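Local coordinates for iron-binding protein (Staphylococcus epidermidis, PDB 4M7O) that probably binds an iron-containing solute outside the cell membrane, as a two-lobed solute-binding protein of the periplasmic binding protein family, at residues 216-221 and 269-274; 104-109 and 127-132; 37-42 and 137-142; 207-212 and 239-244. All blocks are in the same frame, centred on the assembly; numbering follows the deposited sequence.

Interaction 1. Residues 216-221 and 269-274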
# COMPACT_ATOMS: atom_id res chain seq x y z
N ILE A 216 10.36 -4.06 18.80
CA ILE A 216 10.56 -4.56 17.45
C ILE A 216 10.83 -3.37 16.53
O ILE A 216 10.15 -2.35 16.64
CB ILE A 216 9.28 -5.28 16.94
CG1 ILE A 216 8.79 -6.32 17.96
CG2 ILE A 216 9.51 -5.90 15.57
CD1 ILE A 216 7.54 -7.04 17.56
N LEU A 217 11.83 -3.49 15.65
CA LEU A 217 12.07 -2.48 14.61
C LEU A 217 11.69 -3.09 13.27
O LEU A 217 12.08 -4.22 12.94
CB LEU A 217 13.54 -2.06 14.56
CG LEU A 217 14.24 -1.77 15.89
CD1 LEU A 217 15.71 -1.36 15.67
CD2 LEU A 217 13.52 -0.65 16.62
N ILE A 218 10.90 -2.37 12.48
CA ILE A 218 10.58 -2.84 11.14
C ILE A 218 10.83 -1.73 10.15
O ILE A 218 10.17 -0.69 10.20
CB ILE A 218 9.11 -3.26 11.02
CG1 ILE A 218 8.77 -4.32 12.08
CG2 ILE A 218 8.79 -3.76 9.59
CD1 ILE A 218 7.41 -4.91 11.94
N SER A 219 11.79 -1.94 9.25
CA SER A 219 12.02 -1.00 8.15
C SER A 219 11.12 -1.32 6.96
O SER A 219 10.99 -2.48 6.57
CB SER A 219 13.46 -1.05 7.69
OG SER A 219 13.55 -0.47 6.40
N THR A 220 10.50 -0.30 6.38
CA THR A 220 9.58 -0.55 5.28
C THR A 220 10.15 -0.13 3.94
O THR A 220 9.41 0.10 2.99
CB THR A 220 8.24 0.17 5.50
OG1 THR A 220 8.46 1.59 5.53
CG2 THR A 220 7.65 -0.28 6.82
N GLU A 221 11.47 -0.04 3.86
CA GLU A 221 12.10 0.50 2.66
C GLU A 221 12.47 -0.57 1.65
O GLU A 221 12.99 -0.26 0.59
CB GLU A 221 13.34 1.31 3.02
CG GLU A 221 13.02 2.60 3.72
CD GLU A 221 14.24 3.48 3.86
OE1 GLU A 221 14.97 3.32 4.86
OE2 GLU A 221 14.48 4.32 2.96
N LYS A 269 -0.50 -10.32 6.80
CA LYS A 269 0.09 -11.56 7.30
C LYS A 269 1.59 -11.45 7.46
O LYS A 269 2.17 -12.01 8.40
CB LYS A 269 -0.22 -12.73 6.36
CG LYS A 269 0.22 -14.08 6.91
CD LYS A 269 0.03 -15.17 5.86
CE LYS A 269 0.42 -16.53 6.40
NZ LYS A 269 0.14 -17.60 5.39
N ASP A 270 2.23 -10.75 6.53
CA ASP A 270 3.68 -10.55 6.59
C ASP A 270 4.04 -9.83 7.87
O ASP A 270 4.93 -10.25 8.60
CB ASP A 270 4.17 -9.75 5.38
CG ASP A 270 4.21 -10.58 4.12
OD1 ASP A 270 4.03 -11.81 4.21
OD2 ASP A 270 4.43 -10.00 3.03
N LEU A 271 3.33 -8.73 8.12
CA LEU A 271 3.52 -7.92 9.32
C LEU A 271 3.27 -8.74 10.58
O LEU A 271 3.99 -8.61 11.57
CB LEU A 271 2.60 -6.69 9.27
CG LEU A 271 3.17 -5.40 9.86
CD1 LEU A 271 4.47 -5.04 9.17
CD2 LEU A 271 2.16 -4.27 9.73
N ARG A 272 2.26 -9.60 10.54
CA ARG A 272 1.94 -10.46 11.67
C ARG A 272 3.10 -11.39 12.02
O ARG A 272 3.46 -11.55 13.20
CB ARG A 272 0.69 -11.30 11.36
CG ARG A 272 0.28 -12.21 12.51
CD ARG A 272 0.04 -13.62 12.03
NE ARG A 272 -0.18 -14.53 13.16
CZ ARG A 272 0.80 -15.11 13.84
NH1 ARG A 272 0.52 -15.92 14.86
NH2 ARG A 272 2.07 -14.89 13.50
N ASP A 273 3.70 -12.00 11.01
CA ASP A 273 4.77 -12.97 11.22
C ASP A 273 6.08 -12.30 11.64
O ASP A 273 7.01 -12.99 12.06
CB ASP A 273 4.97 -13.86 9.97
CG ASP A 273 3.75 -14.74 9.66
OD1 ASP A 273 2.85 -14.89 10.52
OD2 ASP A 273 3.69 -15.29 8.54
N ASP A 274 6.17 -10.97 11.53
CA ASP A 274 7.33 -10.23 12.02
C ASP A 274 7.15 -9.82 13.48
O ASP A 274 8.12 -9.61 14.21
CB ASP A 274 7.61 -9.00 11.16
CG ASP A 274 8.21 -9.34 9.81
OD1 ASP A 274 8.72 -10.47 9.64
OD2 ASP A 274 8.20 -8.48 8.91

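Interaction 2. Residues 104-109 and 127-132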
# COMPACT_ATOMS: atom_id res chain seq x y z
N GLY A 104 -12.77 14.85 -23.14
CA GLY A 104 -13.97 14.13 -22.73
C GLY A 104 -13.76 12.70 -22.27
O GLY A 104 -14.72 11.93 -22.12
N VAL A 105 -12.51 12.31 -22.04
CA VAL A 105 -12.27 11.01 -21.45
C VAL A 105 -12.55 11.13 -19.95
O VAL A 105 -12.14 12.10 -19.31
CB VAL A 105 -10.83 10.53 -21.70
CG1 VAL A 105 -10.53 9.27 -20.93
CG2 VAL A 105 -10.59 10.31 -23.19
N LYS A 106 -13.26 10.16 -19.39
CA LYS A 106 -13.56 10.15 -17.96
C LYS A 106 -12.27 9.82 -17.20
O LYS A 106 -11.67 8.77 -17.40
CB LYS A 106 -14.65 9.11 -17.66
CG LYS A 106 -15.01 8.92 -16.19
CD LYS A 106 -15.86 10.06 -15.64
CE LYS A 106 -16.23 9.80 -14.17
NZ LYS A 106 -17.10 10.86 -13.59
N VAL A 107 -11.82 10.75 -16.36
CA VAL A 107 -10.57 10.55 -15.61
C VAL A 107 -10.85 10.55 -14.12
O VAL A 107 -11.36 11.53 -13.57
CB VAL A 107 -9.55 11.66 -15.92
CG1 VAL A 107 -8.29 11.45 -15.08
CG2 VAL A 107 -9.22 11.67 -17.42
N VAL A 108 -10.51 9.44 -13.46
CA VAL A 108 -10.81 9.29 -12.04
C VAL A 108 -9.56 9.01 -11.20
O VAL A 108 -8.75 8.15 -11.55
CB VAL A 108 -11.85 8.18 -11.80
CG1 VAL A 108 -12.06 7.94 -10.31
CG2 VAL A 108 -13.16 8.55 -12.47
N TYR A 109 -9.42 9.74 -10.10
CA TYR A 109 -8.33 9.52 -9.16
C TYR A 109 -8.84 8.80 -7.91
O TYR A 109 -9.43 9.43 -7.03
CB TYR A 109 -7.69 10.86 -8.77
CG TYR A 109 -7.07 11.59 -9.93
CD1 TYR A 109 -5.80 11.26 -10.38
CD2 TYR A 109 -7.75 12.60 -10.60
CE1 TYR A 109 -5.22 11.92 -11.44
CE2 TYR A 109 -7.17 13.28 -11.67
CZ TYR A 109 -5.91 12.92 -12.09
OH TYR A 109 -5.30 13.56 -13.14
N GLY A 127 -16.49 -0.06 -7.85
CA GLY A 127 -17.66 -0.86 -8.20
C GLY A 127 -18.80 0.01 -8.69
O GLY A 127 -19.46 -0.32 -9.67
N GLN A 128 -19.04 1.12 -8.01
CA GLN A 128 -20.16 1.97 -8.39
C GLN A 128 -19.85 2.73 -9.68
O GLN A 128 -20.74 2.98 -10.49
CB GLN A 128 -20.52 2.94 -7.28
CG GLN A 128 -21.68 3.86 -7.63
CD GLN A 128 -22.25 4.55 -6.41
OE1 GLN A 128 -21.65 4.52 -5.33
NE2 GLN A 128 -23.43 5.16 -6.56
N LEU A 129 -18.58 3.07 -9.87
CA LEU A 129 -18.14 3.80 -11.06
C LEU A 129 -18.35 2.96 -12.32
O LEU A 129 -18.83 3.47 -13.34
CB LEU A 129 -16.66 4.19 -10.91
CG LEU A 129 -15.94 4.72 -12.15
CD1 LEU A 129 -16.54 6.04 -12.62
CD2 LEU A 129 -14.44 4.86 -11.91
N THR A 130 -18.02 1.67 -12.23
CA THR A 130 -18.05 0.76 -13.38
C THR A 130 -19.30 -0.11 -13.44
O THR A 130 -19.33 -1.08 -14.18
CB THR A 130 -16.87 -0.22 -13.33
OG1 THR A 130 -16.94 -1.00 -12.13
CG2 THR A 130 -15.56 0.53 -13.36
N ASP A 131 -20.31 0.23 -12.64
CA ASP A 131 -21.54 -0.55 -12.59
C ASP A 131 -21.24 -2.03 -12.32
O ASP A 131 -21.78 -2.91 -12.98
CB ASP A 131 -22.36 -0.38 -13.88
CG ASP A 131 -23.80 -0.82 -13.72
OD1 ASP A 131 -24.28 -0.89 -12.57
OD2 ASP A 131 -24.46 -1.09 -14.75
N ARG A 132 -20.37 -2.28 -11.35
CA ARG A 132 -20.07 -3.64 -10.93
C ARG A 132 -20.26 -3.73 -9.43
O ARG A 132 -19.42 -4.29 -8.73
CB ARG A 132 -18.63 -4.01 -11.31
CG ARG A 132 -18.35 -3.86 -12.80
CD ARG A 132 -19.08 -4.91 -13.61
NE ARG A 132 -18.45 -6.22 -13.44
CZ ARG A 132 -18.95 -7.36 -13.91
NH1 ARG A 132 -20.09 -7.38 -14.59
NH2 ARG A 132 -18.30 -8.50 -13.70

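Interaction 3. Residues 37-42 and 137-142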
# COMPACT_ATOMS: atom_id res chain seq x y z
N TYR A 37 -9.74 -6.36 -12.19
CA TYR A 37 -9.76 -7.78 -12.54
C TYR A 37 -10.68 -8.52 -11.58
O TYR A 37 -11.43 -9.39 -12.01
CB TYR A 37 -8.34 -8.38 -12.51
CG TYR A 37 -7.67 -8.46 -13.86
CD1 TYR A 37 -7.00 -7.38 -14.40
CD2 TYR A 37 -7.70 -9.64 -14.60
CE1 TYR A 37 -6.37 -7.46 -15.60
CE2 TYR A 37 -7.08 -9.72 -15.82
CZ TYR A 37 -6.42 -8.63 -16.32
OH TYR A 37 -5.81 -8.70 -17.55
N ARG A 38 -10.64 -8.18 -10.29
CA ARG A 38 -11.47 -8.90 -9.31
C ARG A 38 -12.95 -8.55 -9.47
O ARG A 38 -13.83 -9.26 -8.99
CB ARG A 38 -10.99 -8.65 -7.87
CG ARG A 38 -9.65 -9.32 -7.52
CD ARG A 38 -9.72 -10.86 -7.57
NE ARG A 38 -10.75 -11.38 -6.68
CZ ARG A 38 -10.62 -11.50 -5.36
NH1 ARG A 38 -9.50 -11.15 -4.75
NH2 ARG A 38 -11.62 -11.99 -4.63
N LEU A 39 -13.23 -7.45 -10.17
CA LEU A 39 -14.61 -7.06 -10.46
C LEU A 39 -15.13 -7.75 -11.72
O LEU A 39 -16.32 -7.63 -12.05
CB LEU A 39 -14.74 -5.54 -10.60
CG LEU A 39 -14.47 -4.74 -9.32
CD1 LEU A 39 -14.78 -3.26 -9.51
CD2 LEU A 39 -15.28 -5.30 -8.16
N GLY A 40 -14.26 -8.48 -12.41
CA GLY A 40 -14.66 -9.26 -13.57
C GLY A 40 -14.52 -8.49 -14.87
O GLY A 40 -14.97 -8.94 -15.92
N ILE A 41 -13.87 -7.33 -14.82
CA ILE A 41 -13.75 -6.52 -16.03
C ILE A 41 -12.31 -6.33 -16.51
O ILE A 41 -12.00 -5.34 -17.17
CB ILE A 41 -14.50 -5.15 -15.90
CG1 ILE A 41 -13.99 -4.35 -14.70
CG2 ILE A 41 -16.00 -5.37 -15.77
CD1 ILE A 41 -14.72 -3.02 -14.52
N GLY A 42 -11.45 -7.29 -16.20
CA GLY A 42 -10.08 -7.25 -16.70
C GLY A 42 -10.01 -7.24 -18.22
O GLY A 42 -9.10 -6.64 -18.82
N LYS A 137 -19.15 -5.71 -3.75
CA LYS A 137 -19.62 -6.18 -2.45
C LYS A 137 -19.03 -7.54 -2.15
O LYS A 137 -18.55 -7.79 -1.04
CB LYS A 137 -21.15 -6.26 -2.42
CG LYS A 137 -21.69 -7.20 -1.33
CD LYS A 137 -23.19 -7.06 -1.12
CE LYS A 137 -23.77 -8.26 -0.38
NZ LYS A 137 -22.99 -8.61 0.83
N GLU A 138 -19.05 -8.42 -3.15
CA GLU A 138 -18.45 -9.73 -3.00
C GLU A 138 -16.95 -9.61 -2.74
O GLU A 138 -16.39 -10.32 -1.91
CB GLU A 138 -18.75 -10.60 -4.22
CG GLU A 138 -20.24 -10.87 -4.41
CD GLU A 138 -20.56 -11.73 -5.63
OE1 GLU A 138 -19.62 -12.06 -6.39
OE2 GLU A 138 -21.74 -12.08 -5.82
N LEU A 139 -16.31 -8.68 -3.44
CA LEU A 139 -14.88 -8.45 -3.26
C LEU A 139 -14.57 -7.93 -1.86
O LEU A 139 -13.56 -8.31 -1.26
CB LEU A 139 -14.37 -7.47 -4.32
CG LEU A 139 -12.93 -7.01 -4.11
CD1 LEU A 139 -11.98 -8.18 -4.19
CD2 LEU A 139 -12.56 -5.95 -5.13
N VAL A 140 -15.43 -7.06 -1.33
CA VAL A 140 -15.21 -6.52 0.01
C VAL A 140 -15.38 -7.63 1.02
O VAL A 140 -14.55 -7.80 1.92
CB VAL A 140 -16.17 -5.36 0.34
CG1 VAL A 140 -16.18 -5.08 1.84
CG2 VAL A 140 -15.77 -4.10 -0.42
N ASP A 141 -16.45 -8.41 0.87
CA ASP A 141 -16.76 -9.49 1.80
C ASP A 141 -15.68 -10.56 1.85
O ASP A 141 -15.33 -11.04 2.92
CB ASP A 141 -18.12 -10.11 1.47
CG ASP A 141 -19.27 -9.17 1.75
OD1 ASP A 141 -19.11 -8.27 2.60
OD2 ASP A 141 -20.34 -9.34 1.12
N GLU A 142 -15.15 -10.93 0.69
CA GLU A 142 -14.13 -11.98 0.64
C GLU A 142 -12.83 -11.47 1.23
O GLU A 142 -12.09 -12.21 1.90
CB GLU A 142 -13.92 -12.47 -0.79
CG GLU A 142 -13.15 -13.77 -0.87
CD GLU A 142 -11.95 -13.68 -1.78
OE1 GLU A 142 -11.36 -14.74 -2.09
OE2 GLU A 142 -11.59 -12.56 -2.18
O HOH W 1 -9.58 -10.61 -1.81

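Interaction 4. Residues 207-212 and 239-244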
# COMPACT_ATOMS: atom_id res chain seq x y z
N GLU A 207 17.80 9.84 19.43
CA GLU A 207 17.61 9.92 20.89
C GLU A 207 16.18 9.55 21.22
O GLU A 207 15.92 8.82 22.17
CB GLU A 207 17.92 11.32 21.42
CG GLU A 207 19.39 11.68 21.51
N SER A 208 15.26 10.08 20.42
CA SER A 208 13.83 9.87 20.60
C SER A 208 13.41 8.40 20.48
O SER A 208 12.63 7.90 21.29
CB SER A 208 13.07 10.73 19.58
OG SER A 208 11.73 10.94 19.97
N ILE A 209 13.93 7.72 19.46
CA ILE A 209 13.66 6.29 19.28
C ILE A 209 14.22 5.49 20.47
O ILE A 209 13.54 4.60 20.99
CB ILE A 209 14.28 5.76 17.96
CG1 ILE A 209 13.76 6.58 16.77
CG2 ILE A 209 13.94 4.30 17.76
CD1 ILE A 209 14.59 6.40 15.50
N ILE A 210 15.45 5.79 20.88
CA ILE A 210 16.08 5.07 21.99
C ILE A 210 15.24 5.20 23.25
O ILE A 210 15.03 4.23 23.96
CB ILE A 210 17.52 5.57 22.25
CG1 ILE A 210 18.45 5.04 21.16
CG2 ILE A 210 18.02 5.15 23.63
CD1 ILE A 210 19.76 5.82 21.06
N LYS A 211 14.74 6.40 23.51
CA LYS A 211 13.93 6.65 24.70
C LYS A 211 12.60 5.88 24.65
O LYS A 211 12.16 5.37 25.68
CB LYS A 211 13.67 8.14 24.87
CG LYS A 211 13.12 8.53 26.22
CD LYS A 211 12.92 10.03 26.27
CE LYS A 211 12.77 10.52 27.69
NZ LYS A 211 13.27 11.92 27.82
N ARG A 212 11.99 5.79 23.47
CA ARG A 212 10.73 5.05 23.31
C ARG A 212 10.93 3.56 23.51
O ARG A 212 9.99 2.83 23.83
CB ARG A 212 10.12 5.28 21.93
CG ARG A 212 9.66 6.69 21.67
CD ARG A 212 8.53 7.10 22.59
NE ARG A 212 8.23 8.52 22.45
CZ ARG A 212 7.24 9.01 21.72
NH1 ARG A 212 7.05 10.33 21.65
NH2 ARG A 212 6.42 8.19 21.06
N ASP A 239 22.23 0.06 20.62
CA ASP A 239 22.63 -1.13 21.38
C ASP A 239 21.71 -1.43 22.55
O ASP A 239 21.46 -2.59 22.86
CB ASP A 239 24.04 -0.95 21.94
CG ASP A 239 25.12 -1.39 20.98
OD1 ASP A 239 24.77 -1.88 19.88
OD2 ASP A 239 26.32 -1.25 21.33
N LYS A 240 21.23 -0.37 23.19
CA LYS A 240 20.41 -0.49 24.39
C LYS A 240 19.02 -1.08 24.12
O LYS A 240 18.58 -1.98 24.83
CB LYS A 240 20.28 0.89 25.06
CG LYS A 240 21.60 1.42 25.61
CD LYS A 240 21.37 2.35 26.80
CE LYS A 240 22.51 2.24 27.81
NZ LYS A 240 22.78 0.83 28.20
N ILE A 241 18.37 -0.57 23.07
CA ILE A 241 16.96 -0.84 22.74
C ILE A 241 16.51 -2.32 22.85
O ILE A 241 17.23 -3.22 22.42
CB ILE A 241 16.67 -0.32 21.32
CG1 ILE A 241 16.98 1.18 21.22
CG2 ILE A 241 15.23 -0.59 20.89
CD1 ILE A 241 16.76 1.74 19.81
N ASN A 242 15.32 -2.54 23.45
CA ASN A 242 14.70 -3.87 23.59
C ASN A 242 14.89 -4.67 22.28
O ASN A 242 15.48 -5.74 22.27
CB ASN A 242 13.17 -3.75 23.84
CG ASN A 242 12.78 -3.45 25.32
OD1 ASN A 242 13.56 -2.92 26.10
ND2 ASN A 242 11.53 -3.78 25.67
N ALA A 243 14.39 -4.10 21.18
CA ALA A 243 14.43 -4.73 19.86
C ALA A 243 15.82 -5.21 19.42
O ALA A 243 15.95 -6.29 18.87
CB ALA A 243 13.86 -3.80 18.81
N VAL A 244 16.84 -4.39 19.64
CA VAL A 244 18.18 -4.76 19.22
C VAL A 244 18.73 -5.89 20.09
O VAL A 244 19.35 -6.81 19.57
CB VAL A 244 19.14 -3.55 19.21
CG1 VAL A 244 20.51 -3.97 18.68
CG2 VAL A 244 18.56 -2.43 18.36

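Interaction 1. Residues 216-221 and 269-274
With CG1 turned away from its own carbonyl carbon (chi1 -55°) and the chain run out nearly straight beyond it (chi2 -173°), Ile218 carries its CD1 off strand 216-219 and onto the 269-274 part of helix 264-275. There CD1 meets two residues one helical turn apart: Leu271 CD1 at 4.0 Å and Asp274 CB at 4.2 Å. Leu271 starts out at a slant to the strand, and its CD1 branch closes the gap. Two places back on the strand, on the same face, Ile216 uses the other branch: its CG2 lies 4.2 Å from the backbone O of Asp274. No hydrogen bond joins the two segments, so the helix rests on the strand through methyl groups, with the aliphatic CB of Asp274 completing the apolar patch. The short axes run 10.8 Å apart at 146°, which makes the packing roughly antiparallel. Arg248 NH1 hydrogen-bonds to Asp274 O near the helix end, tying it to the neighbourhood of strand 249-251. Strand 216-219 pairs in parallel with 162-168 on one edge and 249-251 on the other; Leu217 packs on helices 225-234 and 242-245, while helix 264-275 takes the face bearing Ile216 and Ile218.

Interaction 2. Residues 104-109 and 127-132
Strand 106-110, an edge strand of the five-stranded parallel sheet, and helix 116-129, which follows it in the chain, form the last strand-helix unit of the N-terminal lobe, and the helix's final residue, Leu129, rests on the strand here. Its two methyls divide the work. CD2 meets Val108 CG2 at 3.9 Å, the two side chains reaching for each other tip to tip. CD1 lies 4.1 Å from CE of Lys106, whose chain passes Leu129 in the opposite direction. The Lys106 chain leaves with CG opposite its backbone N and then folds at chi2 (76°), a bend that brings CE alongside the leucine. Leu129 also touches Leu84 on the adjoining strand 82-86, so it spans two strands of the sheet. Past it the chain leaves the helix at Thr130, and Arg132 N bonds back to Gly127 O at 2.7 Å; Leu129 O itself receives Lys21 NZ. Between the segments no hydrogen bond forms, and just 102 Å² is buried, summed over both sides. The contact is therefore a small apolar one near the surface, with the aliphatic part of a lysine extending a valine-leucine pair toward the solvent-exposed side, where Lys106 lies.

Interaction 3. Residues 37-42 and 137-142
Arg38 NH2 donates to Glu142 OE2 in a nearly straight salt bridge, with an N-H...O angle of 165°; the modelled 2.5 Å is shorter than such bonds usually are, so its exact length is doubtful. The oxygen lies at the edge of the guanidinium, close to its plane, but the donor reaches it from well above the carboxylate plane, and the two flat groups stand 88° apart. A water closes a second path: it accepts from Arg38 NH1 at 3.0 Å and donates to the same OE2 at 2.8 Å, so one carboxylate oxygen takes both bonds. Over one face of the guanidinium sits Leu139 CD1, 3.8 Å from CZ. That methyl also touches Arg38 CB at 3.8 Å; bends at chi2 and chi3 fold the guanidinium back over it. The other branch of Leu139, CD2, turns to Leu39 CD2 at 4.1 Å, on the buried side. Here the end of helix 30-38 in the N-terminal lobe packs against the long helix 133-152, which probably connects the two lobes, as in related binding proteins with a single linking helix. Helix 30-38 terminates in a Schellman motif, with Gly40 at positive phi. Farther out, Phe123 of helix 116-129 backs Leu139, Ile126 packs on Leu39, and Arg132 NH2 bonds to Leu39 O. Pro262, from a loop, touches the Arg38 side chain.

Interaction 4. Residues 207-212 and 239-244
Ile241 reaches across to helix 206-212 from the N-cap position of the short helix 242-245, within the C-terminal lobe of this two-lobed binding-protein fold. Its CB bond is directed at the opposing helix, and CG2 lies opposite the backbone N. The ethyl arm does the touching: CG1 takes the position opposite the carbonyl carbon (chi1 -57°) and comes within 4.1 Å of both CA and CG1 of Ile210. Beyond it the arm stays extended (chi2 178°), so CD1 advances over the helix surface. There this methyl sits 4.0 Å from Ile210 CA and 3.9 Å from Ile210 CG1, resting on the backbone as well as on the side chain. The two isoleucine side chains meet at about a right angle, Ile210 passing across the arm that comes in to it. CD1 also touches the preceding residue of the helix, although the end of the Ile209 side chain leads away; that side chain also touches Phe238. Contact is wholly apolar, without a hydrogen bond between the segments. The polar fastening lies in the turn that leaves helix 206-212: Asn242 N bonds to Asn213 OD1, and Asn242 ND2 to Asp215 OD1. Asn213 and Pro214 of that turn also pack on the buried Ile241. The last touch of the Ile241 tip is between its CD1 and the branch methyl Ile209 CG2, 4.3 Å apart.

Along the chain, interaction 2 is nested inside the loop closed by interaction 3, and the segments of interactions 1 and 4 alternate farther on. The four thus fall into two groups. Interactions 2 and 3, centres 15 Å apart, belong to the N-terminal lobe and the helices packed on it, and meet where Thr130 packs on Ile41. Interactions 1 and 4, centres 17 Å apart, share the C-terminal lobe: Ala243 and Val244 pack against Leu217 of strand 216-219. Interactions 2 and 4 lie 48 Å apart, centre to centre, on opposite sides of the chain's centre. Helix 133-152 spans between the groups, consistent with two lobes held by a connecting helix.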